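PDB 5J72: putative N-acetylmuramoyl-L-alanine amidase,autolysin cwp6, which probably hydrolyses the amide bond between N-acetylmuramic acid and L-alanine in peptidoglycan as a zinc amidase, and attaches to the clostridial cell wall through CWB2 modules. Local coordinates for residues S195-L200 / K226-V231; E270-N275 / Y312-S317; E348-V353 / P390-P395. All coordinates share one frame; numbering follows the deposited sequence.

Contact 1. Residues S195-L200 / K226-V231; sequences STKAEL and KSAVNV
Lys197 and Leu200, one turn apart on helix 194-203, face Ala228, the last residue of helix 219-228, and Val229 just after it. The contact is apolar: no hydrogen bond or salt bridge joins the segments, and 190 Å² is buried in all. Between side chains, the touching is loose. The methyl of Ala228 points at the other helix and lies 4.0 Å from Lys197 CG, the closest touch of this pair. Lys197 carries CG anti to the backbone N (chi1 160°), and its extended chain bends at chi4 (86°), which turns the ammonium back over the same alanine, Lys197 NZ standing 4.3 Å from Ala228 CA. Val229 was modelled in two conformations, so the details of its branch are less certain. In the one given, Leu200 CB and Val229 CG2 stand 4.2 Å apart.

In the fold, these helices follow one another in the alpha/beta unit built on the parallel sheet ordered 184-187, 158-163, 207-211, 232-236, and 195-200 lies in a CWB2 region. Helix 194-203 leads into strand 207-211, and helix 219-228 leads from it to strand 232-236. Leu200 also rests on Leu185, Ile192 and Val208, which makes it the inward member of the set.

Side chain meets backbone in two places. Val229 sends CG2 to within 3.6 Å of Leu200 O. At 4.1 Å, the Ala228 CB also approaches Lys197 O. Lys201 NZ donates to Ala228 O; a positive charge there would suit the carbonyl-rich end of helix 219-228.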
loop_
_atom_site.group_PDB
_atom_site.type_symbol
_atom_site.label_atom_id
_atom_site.label_comp_id
_atom_site.label_asym_id
_atom_site.label_seq_id
_atom_site.Cartn_x
_atom_site.Cartn_y
_atom_site.Cartn_z
ATOM N N SER A 195 -8.920 -6.927 25.673
ATOM C CA SER A 195 -7.847 -6.190 25.032
ATOM C C SER A 195 -8.366 -4.733 24.771
ATOM O O SER A 195 -7.691 -3.792 25.202
ATOM C CB SER A 195 -7.433 -6.928 23.744
ATOM O OG SER A 195 -8.525 -7.007 22.838
ATOM N N THR A 196 -9.527 -4.543 24.164
ATOM C CA THR A 196 -10.043 -3.180 23.901
ATOM C C THR A 196 -10.380 -2.434 25.242
ATOM O O THR A 196 -10.075 -1.262 25.396
ATOM C CB THR A 196 -11.338 -3.262 23.035
ATOM O OG1 THR A 196 -10.963 -3.861 21.794
ATOM C CG2 THR A 196 -11.971 -1.869 22.783
ATOM N N LYS A 197 -11.015 -3.153 26.204
ATOM C CA LYS A 197 -11.358 -2.536 27.490
ATOM C C LYS A 197 -10.080 -1.990 28.162
ATOM O O LYS A 197 -10.096 -0.875 28.644
ATOM C CB LYS A 197 -12.030 -3.633 28.355
ATOM C CG LYS A 197 -12.014 -3.339 29.855
ATOM C CD LYS A 197 -12.746 -4.496 30.641
ATOM C CE LYS A 197 -12.708 -4.245 32.147
ATOM N NZ LYS A 197 -13.845 -3.367 32.537
ATOM N N ALA A 198 -8.981 -2.756 28.185
ATOM C CA ALA A 198 -7.780 -2.306 28.879
ATOM C C ALA A 198 -7.122 -1.157 28.141
ATOM O O ALA A 198 -6.546 -0.272 28.794
ATOM C CB ALA A 198 -6.773 -3.478 29.024
ATOM N N GLU A 199 -7.166 -1.153 26.784
ATOM C CA GLU A 199 -6.508 -0.046 26.099
ATOM C C GLU A 199 -7.359 1.231 26.225
ATOM O O GLU A 199 -6.798 2.317 26.302
ATOM C CB GLU A 199 -6.263 -0.440 24.594
ATOM C CG GLU A 199 -5.595 0.680 23.756
ATOM C CD GLU A 199 -4.182 1.053 24.252
ATOM O OE1 GLU A 199 -3.640 0.368 25.182
ATOM O OE2 GLU A 199 -3.603 2.032 23.704
ATOM N N LEU A 200 -8.716 1.129 26.197
ATOM C CA LEU A 200 -9.549 2.293 26.427
ATOM C C LEU A 200 -9.164 2.861 27.833
ATOM O O LEU A 200 -8.994 4.062 27.996
ATOM C CB LEU A 200 -11.064 1.938 26.494
ATOM C CG LEU A 200 -11.718 1.665 25.136
ATOM C CD1 LEU A 200 -13.092 1.145 25.350
ATOM C CD2 LEU A 200 -11.762 2.982 24.348
ATOM N N LYS A 226 -18.712 2.172 28.355
ATOM C CA LYS A 226 -18.785 3.135 29.493
ATOM C C LYS A 226 -18.389 2.476 30.814
ATOM O O LYS A 226 -17.972 3.172 31.750
ATOM C CB LYS A 226 -20.186 3.732 29.594
ATOM C CG LYS A 226 -20.467 4.622 28.407
ATOM C CD LYS A 226 -21.920 5.072 28.451
ATOM C CE LYS A 226 -22.031 6.397 27.776
ATOM N NZ LYS A 226 -23.404 6.663 27.287
ATOM N N SER A 227 -18.501 1.149 30.922
ATOM C CA SER A 227 -18.063 0.509 32.162
ATOM C C SER A 227 -16.606 0.531 32.207
ATOM O O SER A 227 -16.030 0.556 33.294
ATOM C CB SER A 227 -18.498 -0.949 32.229
ATOM O OG SER A 227 -19.868 -0.925 32.568
ATOM N N ALA A 228 -15.966 0.510 31.058
ATOM C CA ALA A 228 -14.515 0.566 31.073
ATOM C C ALA A 228 -14.059 1.964 31.413
ATOM O O ALA A 228 -13.213 2.119 32.297
ATOM C CB ALA A 228 -13.938 0.148 29.702
ATOM N N VAL A 229 -14.585 2.987 30.715
ATOM C CA VAL A 229 -14.211 4.387 30.929
ATOM C C VAL A 229 -15.494 5.140 30.697
ATOM O O VAL A 229 -16.121 4.940 29.645
ATOM C CB VAL A 229 -13.095 4.860 29.960
ATOM C CG1 VAL A 229 -12.676 6.307 30.279
ATOM C CG2 VAL A 229 -11.883 3.920 30.069
ATOM N N ASN A 230 -15.919 5.999 31.674
ATOM C CA ASN A 230 -17.208 6.671 31.555
ATOM C C ASN A 230 -17.164 7.845 30.614
ATOM O O ASN A 230 -17.377 8.997 31.006
ATOM C CB ASN A 230 -17.688 7.137 32.927
ATOM C CG ASN A 230 -19.145 7.510 32.885
ATOM O OD1 ASN A 230 -19.907 6.900 32.091
ATOM N ND2 ASN A 230 -19.643 8.440 33.680
ATOM N N VAL A 231 -16.920 7.537 29.321
ATOM C CA VAL A 231 -16.833 8.586 28.313
ATOM C C VAL A 231 -18.192 9.028 27.738
ATOM O O VAL A 231 -19.187 8.349 27.906
ATOM C CB VAL A 231 -16.065 7.988 27.094
ATOM C CG1 VAL A 231 -14.594 7.689 27.460
ATOM C CG2 VAL A 231 -16.790 6.702 26.595
#

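Contact 2. Residues E270-N275 / Y312-S317; sequences EYDALN and YYIGGS
Asp272, in the first turn of helix 270-283, leans on the backbone where strand 308-314 runs out through Ile314 into the loop of Gly315 and Gly316. Its chi1 of -70° sets CG anti to its own carbonyl carbon and carries the carboxylate past the strand end to Gly315. CB is left against the Ile314 carbonyl, with Asp272 CB 3.4 Å from Ile314 O. Gly315 CA lies over the flat face of the carboxylate, 3.7 Å from Asp272 OD2 and nearly as close to CG and OD1. With no side chain on Gly315, the carboxylate can settle directly over the main chain.

Ile314 answers with one branch. CG2, anti to the backbone N, reaches the helix and sits 3.5 Å from Asp272 O and 3.8 Å from Asp272 CB. The CG1-CD1 arm turns off, and the residue also touches Phe357 of helix 346-357. The arrangement belongs to an alpha/beta unit in the CWB2 region: strand 308-314 pairs in parallel with strand 260-265, and helix 270-283, which follows that strand, packs by Asp272 and Ala273 on Ala264.

No direct hydrogen bond crosses between the segments; the polar link between them runs through water. One water donates to both Asp272 OD2, at 2.7 Å, and Ile314 O. A second donates to the same OD2 and accepts a weak bond from Gly316 N. Two water donors therefore grip one carboxylate oxygen, and the first of them reconciles two acceptors, OD2 and the Ile314 carbonyl, that cannot bond to each other. The position near the helix N-terminus would also suit a negative charge.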
loop_
_atom_site.group_PDB
_atom_site.type_symbol
_atom_site.label_atom_id
_atom_site.label_comp_id
_atom_site.label_asym_id
_atom_site.label_seq_id
_atom_site.Cartn_x
_atom_site.Cartn_y
_atom_site.Cartn_z
ATOM N N GLU A 270 -14.467 -2.007 -1.872
ATOM C CA GLU A 270 -13.989 -1.995 -0.497
ATOM C C GLU A 270 -12.456 -1.854 -0.478
ATOM O O GLU A 270 -11.925 -1.084 0.328
ATOM C CB GLU A 270 -14.406 -3.294 0.210
ATOM C CG GLU A 270 -15.904 -3.316 0.509
ATOM C CD GLU A 270 -16.367 -4.632 1.207
ATOM O OE1 GLU A 270 -17.585 -4.747 1.488
ATOM O OE2 GLU A 270 -15.519 -5.515 1.490
ATOM N N TYR A 271 -11.738 -2.629 -1.352
ATOM C CA TYR A 271 -10.279 -2.522 -1.375
ATOM C C TYR A 271 -9.862 -1.229 -2.042
ATOM O O TYR A 271 -8.777 -0.750 -1.769
ATOM C CB TYR A 271 -9.634 -3.721 -2.076
ATOM C CG TYR A 271 -9.458 -4.834 -1.074
ATOM C CD1 TYR A 271 -10.443 -5.805 -0.899
ATOM C CD2 TYR A 271 -8.318 -4.911 -0.286
ATOM C CE1 TYR A 271 -10.290 -6.825 0.023
ATOM C CE2 TYR A 271 -8.163 -5.929 0.659
ATOM C CZ TYR A 271 -9.148 -6.885 0.801
ATOM O OH TYR A 271 -9.016 -7.907 1.713
ATOM N N ASP A 272 -10.687 -0.631 -2.887
ATOM C CA ASP A 272 -10.332 0.682 -3.437
ATOM C C ASP A 272 -10.332 1.701 -2.268
ATOM O O ASP A 272 -9.424 2.545 -2.128
ATOM C CB ASP A 272 -11.392 1.092 -4.482
ATOM C CG ASP A 272 -11.289 0.227 -5.720
ATOM O OD1 ASP A 272 -10.140 -0.058 -6.161
ATOM O OD2 ASP A 272 -12.346 -0.200 -6.246
ATOM N N ALA A 273 -11.396 1.638 -1.423
ATOM C CA ALA A 273 -11.518 2.554 -0.273
ATOM C C ALA A 273 -10.288 2.303 0.689
ATOM O O ALA A 273 -9.613 3.235 1.132
ATOM C CB ALA A 273 -12.848 2.299 0.448
ATOM N N LEU A 274 -10.019 1.064 0.993
ATOM C CA LEU A 274 -8.890 0.735 1.859
ATOM C C LEU A 274 -7.582 1.230 1.274
ATOM O O LEU A 274 -6.772 1.837 1.982
ATOM C CB LEU A 274 -8.810 -0.857 1.900
ATOM C CG LEU A 274 -7.745 -1.474 2.825
ATOM C CD1 LEU A 274 -8.069 -2.941 3.070
ATOM C CD2 LEU A 274 -6.370 -1.432 2.253
ATOM N N ASN A 275 -7.367 0.998 -0.041
ATOM C CA ASN A 275 -6.109 1.439 -0.649
ATOM C C ASN A 275 -5.881 2.966 -0.590
ATOM O O ASN A 275 -4.744 3.356 -0.554
ATOM C CB ASN A 275 -6.073 0.993 -2.175
ATOM C CG ASN A 275 -5.564 -0.457 -2.259
ATOM O OD1 ASN A 275 -4.707 -0.839 -1.442
ATOM N ND2 ASN A 275 -6.086 -1.333 -3.154
ATOM N N TYR A 312 -11.104 12.622 -6.788
ATOM C CA TYR A 312 -10.313 11.521 -7.326
ATOM C C TYR A 312 -11.186 10.323 -7.342
ATOM O O TYR A 312 -12.073 10.223 -6.519
ATOM C CB TYR A 312 -9.074 11.233 -6.465
ATOM C CG TYR A 312 -8.082 12.356 -6.532
ATOM C CD1 TYR A 312 -8.144 13.416 -5.634
ATOM C CD2 TYR A 312 -7.103 12.392 -7.529
ATOM C CE1 TYR A 312 -7.268 14.487 -5.717
ATOM C CE2 TYR A 312 -6.216 13.471 -7.623
ATOM C CZ TYR A 312 -6.309 14.508 -6.718
ATOM O OH TYR A 312 -5.477 15.595 -6.800
ATOM N N TYR A 313 -10.986 9.425 -8.311
ATOM C CA TYR A 313 -11.794 8.207 -8.444
ATOM C C TYR A 313 -10.899 6.999 -8.294
ATOM O O TYR A 313 -10.021 6.782 -9.147
ATOM C CB TYR A 313 -12.461 8.190 -9.852
ATOM C CG TYR A 313 -13.150 9.500 -10.148
ATOM C CD1 TYR A 313 -14.458 9.739 -9.712
ATOM C CD2 TYR A 313 -12.494 10.518 -10.832
ATOM C CE1 TYR A 313 -15.077 10.960 -9.953
ATOM C CE2 TYR A 313 -13.106 11.737 -11.066
ATOM C CZ TYR A 313 -14.394 11.957 -10.620
ATOM O OH TYR A 313 -14.991 13.189 -10.804
ATOM N N ILE A 314 -11.117 6.180 -7.275
ATOM C CA ILE A 314 -10.270 5.026 -7.053
ATOM C C ILE A 314 -11.052 3.815 -7.494
ATOM O O ILE A 314 -12.028 3.475 -6.847
ATOM C CB ILE A 314 -9.880 4.871 -5.518
ATOM C CG1 ILE A 314 -9.392 6.232 -4.947
ATOM C CG2 ILE A 314 -8.789 3.768 -5.324
ATOM C CD1 ILE A 314 -8.200 6.905 -5.709
ATOM N N GLY A 315 -10.658 3.168 -8.574
ATOM C CA GLY A 315 -11.439 2.033 -9.062
ATOM C C GLY A 315 -11.503 2.088 -10.591
ATOM O O GLY A 315 -11.402 3.172 -11.161
ATOM N N GLY A 316 -11.671 0.935 -11.251
ATOM C CA GLY A 316 -11.758 0.911 -12.714
ATOM C C GLY A 316 -13.162 1.270 -13.189
ATOM O O GLY A 316 -14.054 1.589 -12.396
ATOM N N SER A 317 -13.350 1.213 -14.522
ATOM C CA SER A 317 -14.593 1.533 -15.244
ATOM C C SER A 317 -15.789 0.734 -14.781
ATOM O O SER A 317 -16.913 1.235 -14.798
ATOM C CB SER A 317 -14.395 1.243 -16.740
ATOM O OG SER A 317 -13.590 2.317 -17.173
HETATM O O HOH W 1 -14.217 1.724 -6.455
HETATM O O HOH W 2 -12.539 -1.356 -8.782
#

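Contact 3. Residues E348-V353 / P390-P395; sequences ETNANV and PILITP
Asn350 of helix 346-357 plugs its amide between Ile391 and Ile393 at the edge of strand 391-394, in the CWB2 region where that strand pairs in parallel with strand 362-370. The edge turned away from strand 362-370 is engaged: Leu392 turns its backbone toward strand 362-370, whereas Ile391 O and Ile393 N are presented to the helix. Helix segment and strand run nearly antiparallel, with axes 8.2 Å apart, and Asn350 is the residue that spans the gap.

The tight part is the amide and the arm of Ile393. With CG anti to the backbone N (chi1 -176°), Asn350 stretches straight out from the helix and uses both ends of its amide, pairing one donor and one acceptor with the strand. ND2 donates to Ile391 O at 2.9 Å, almost straight at 169° and with the acceptor close to the plane of the asparagine amide. Ile393 N returns a bond to Asn350 OD1 at 3.1 Å, but this side departs from the geometry of a sheet bond. Ile393 CG1, placed between the backbone N and carbonyl carbon, comes obliquely against the asparagine and lies 3.6 Å from Asn350 CG. The polar group is buried, and a further acceptor, Asn275 OD1 on helix 270-283, takes a second bond from ND2.

The looser part lies beyond the oxygen end of the amide, and it too is buried, not open to solvent. Leu392 meets the oxygen with its main chain, CA 3.4 Å from Asn350 OD1, and its CG stands farther off at 3.8 Å while its side chain packs on Met366. Ile391 leads its side chain off to Ser377, Ala380 and Ala384 of helix 375-387. At OD1 itself, the Ile393 N-H arrives from above the carbonyl plane, 60° out of it.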
loop_
_atom_site.group_PDB
_atom_site.type_symbol
_atom_site.label_atom_id
_atom_site.label_comp_id
_atom_site.label_asym_id
_atom_site.label_seq_id
_atom_site.Cartn_x
_atom_site.Cartn_y
_atom_site.Cartn_z
ATOM N N GLU A 348 -2.415 -4.372 -7.581
ATOM C CA GLU A 348 -2.041 -3.345 -8.557
ATOM C C GLU A 348 -2.642 -2.040 -8.168
ATOM O O GLU A 348 -1.995 -0.998 -8.348
ATOM C CB GLU A 348 -2.481 -3.693 -10.039
ATOM C CG GLU A 348 -1.709 -2.734 -10.980
ATOM C CD GLU A 348 -1.943 -3.072 -12.455
ATOM O OE1 GLU A 348 -2.956 -3.695 -12.740
ATOM O OE2 GLU A 348 -1.105 -2.693 -13.283
ATOM N N THR A 349 -3.861 -2.038 -7.623
ATOM C CA THR A 349 -4.420 -0.711 -7.263
ATOM C C THR A 349 -3.590 -0.085 -6.051
ATOM O O THR A 349 -3.317 1.089 -6.033
ATOM C CB THR A 349 -5.863 -0.898 -6.815
ATOM O OG1 THR A 349 -6.608 -1.503 -7.917
ATOM C CG2 THR A 349 -6.484 0.435 -6.440
ATOM N N ASN A 350 -3.212 -0.941 -5.111
ATOM C CA ASN A 350 -2.367 -0.465 -3.986
ATOM C C ASN A 350 -1.077 0.149 -4.540
ATOM O O ASN A 350 -0.672 1.267 -4.162
ATOM C CB ASN A 350 -2.083 -1.638 -3.082
ATOM C CG ASN A 350 -1.295 -1.214 -1.840
ATOM O OD1 ASN A 350 -0.118 -1.585 -1.716
ATOM N ND2 ASN A 350 -1.890 -0.414 -0.895
ATOM N N ALA A 351 -0.416 -0.555 -5.528
ATOM C CA ALA A 351 0.846 -0.014 -6.086
ATOM C C ALA A 351 0.587 1.260 -6.853
ATOM O O ALA A 351 1.420 2.191 -6.778
ATOM C CB ALA A 351 1.525 -1.058 -7.026
ATOM N N ASN A 352 -0.558 1.376 -7.581
ATOM C CA ASN A 352 -0.767 2.624 -8.342
ATOM C C ASN A 352 -1.096 3.793 -7.404
ATOM O O ASN A 352 -0.763 4.963 -7.718
ATOM C CB ASN A 352 -1.935 2.465 -9.392
ATOM C CG ASN A 352 -1.419 1.694 -10.620
ATOM O OD1 ASN A 352 -0.204 1.763 -10.946
ATOM N ND2 ASN A 352 -2.250 0.950 -11.321
ATOM N N VAL A 353 -1.790 3.505 -6.296
ATOM C CA VAL A 353 -2.052 4.616 -5.335
ATOM C C VAL A 353 -0.709 5.085 -4.746
ATOM O O VAL A 353 -0.483 6.274 -4.587
ATOM C CB VAL A 353 -2.968 4.108 -4.192
ATOM C CG1 VAL A 353 -2.859 5.023 -2.948
ATOM C CG2 VAL A 353 -4.419 4.019 -4.704
ATOM N N PRO A 390 2.502 5.608 3.492
ATOM C CA PRO A 390 1.524 4.714 2.859
ATOM C C PRO A 390 1.388 3.373 3.510
ATOM O O PRO A 390 2.278 2.890 4.222
ATOM C CB PRO A 390 2.087 4.523 1.429
ATOM C CG PRO A 390 3.669 4.718 1.642
ATOM C CD PRO A 390 3.812 5.703 2.784
ATOM N N ILE A 391 0.236 2.738 3.243
ATOM C CA ILE A 391 0.067 1.351 3.642
ATOM C C ILE A 391 0.242 0.505 2.348
ATOM O O ILE A 391 -0.396 0.786 1.327
ATOM C CB ILE A 391 -1.353 1.127 4.205
ATOM C CG1 ILE A 391 -1.460 1.862 5.584
ATOM C CG2 ILE A 391 -1.644 -0.398 4.389
ATOM C CD1 ILE A 391 -2.938 1.823 6.127
ATOM N N LEU A 392 1.102 -0.495 2.416
ATOM C CA LEU A 392 1.298 -1.454 1.328
ATOM C C LEU A 392 0.595 -2.711 1.722
ATOM O O LEU A 392 0.746 -3.142 2.867
ATOM C CB LEU A 392 2.798 -1.727 1.204
ATOM C CG LEU A 392 3.124 -2.628 -0.013
ATOM C CD1 LEU A 392 4.410 -2.156 -0.612
ATOM C CD2 LEU A 392 3.203 -4.087 0.504
ATOM N N ILE A 393 -0.209 -3.328 0.807
ATOM C CA ILE A 393 -0.827 -4.583 1.177
ATOM C C ILE A 393 -0.266 -5.703 0.258
ATOM O O ILE A 393 -0.005 -5.444 -0.908
ATOM C CB ILE A 393 -2.379 -4.568 1.066
ATOM C CG1 ILE A 393 -2.850 -4.137 -0.344
ATOM C CG2 ILE A 393 -2.934 -3.553 2.152
ATOM C CD1 ILE A 393 -4.421 -4.298 -0.525
ATOM N N THR A 394 -0.119 -6.903 0.794
ATOM C CA THR A 394 0.422 -7.990 -0.020
ATOM C C THR A 394 0.016 -9.235 0.687
ATOM O O THR A 394 -0.286 -9.232 1.881
ATOM C CB THR A 394 1.947 -7.838 -0.161
ATOM O OG1 THR A 394 2.402 -8.676 -1.239
ATOM C CG2 THR A 394 2.705 -8.194 1.146
ATOM N N PRO A 395 -0.053 -10.366 -0.045
ATOM C CA PRO A 395 -0.453 -11.579 0.670
ATOM C C PRO A 395 0.590 -12.026 1.703
ATOM O O PRO A 395 1.739 -11.628 1.646
ATOM C CB PRO A 395 -0.626 -12.623 -0.491
ATOM C CG PRO A 395 -0.934 -11.779 -1.684
ATOM C CD PRO A 395 0.015 -10.592 -1.502
#

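In the fold
Contacts 2 and 3 are buried near the middle of the chain, with centres about 11 Å apart, and they meet directly. They lie in different CWB2 regions, and the asparagine pair Asn275-Asn350 connects them, with Asn275 OD1 also 3.6 Å from Ile393 CD1. Contact 1 is remote, about 34 and 33 Å from contacts 2 and 3 by centres, and only partly buried. It sets a helix against the end of another helix and the loop after it, whereas the other two set a helix against a strand. Chemistry differs accordingly: apolar touching in contact 1, water bridges in contact 2, direct amide-backbone bonds in contact 3.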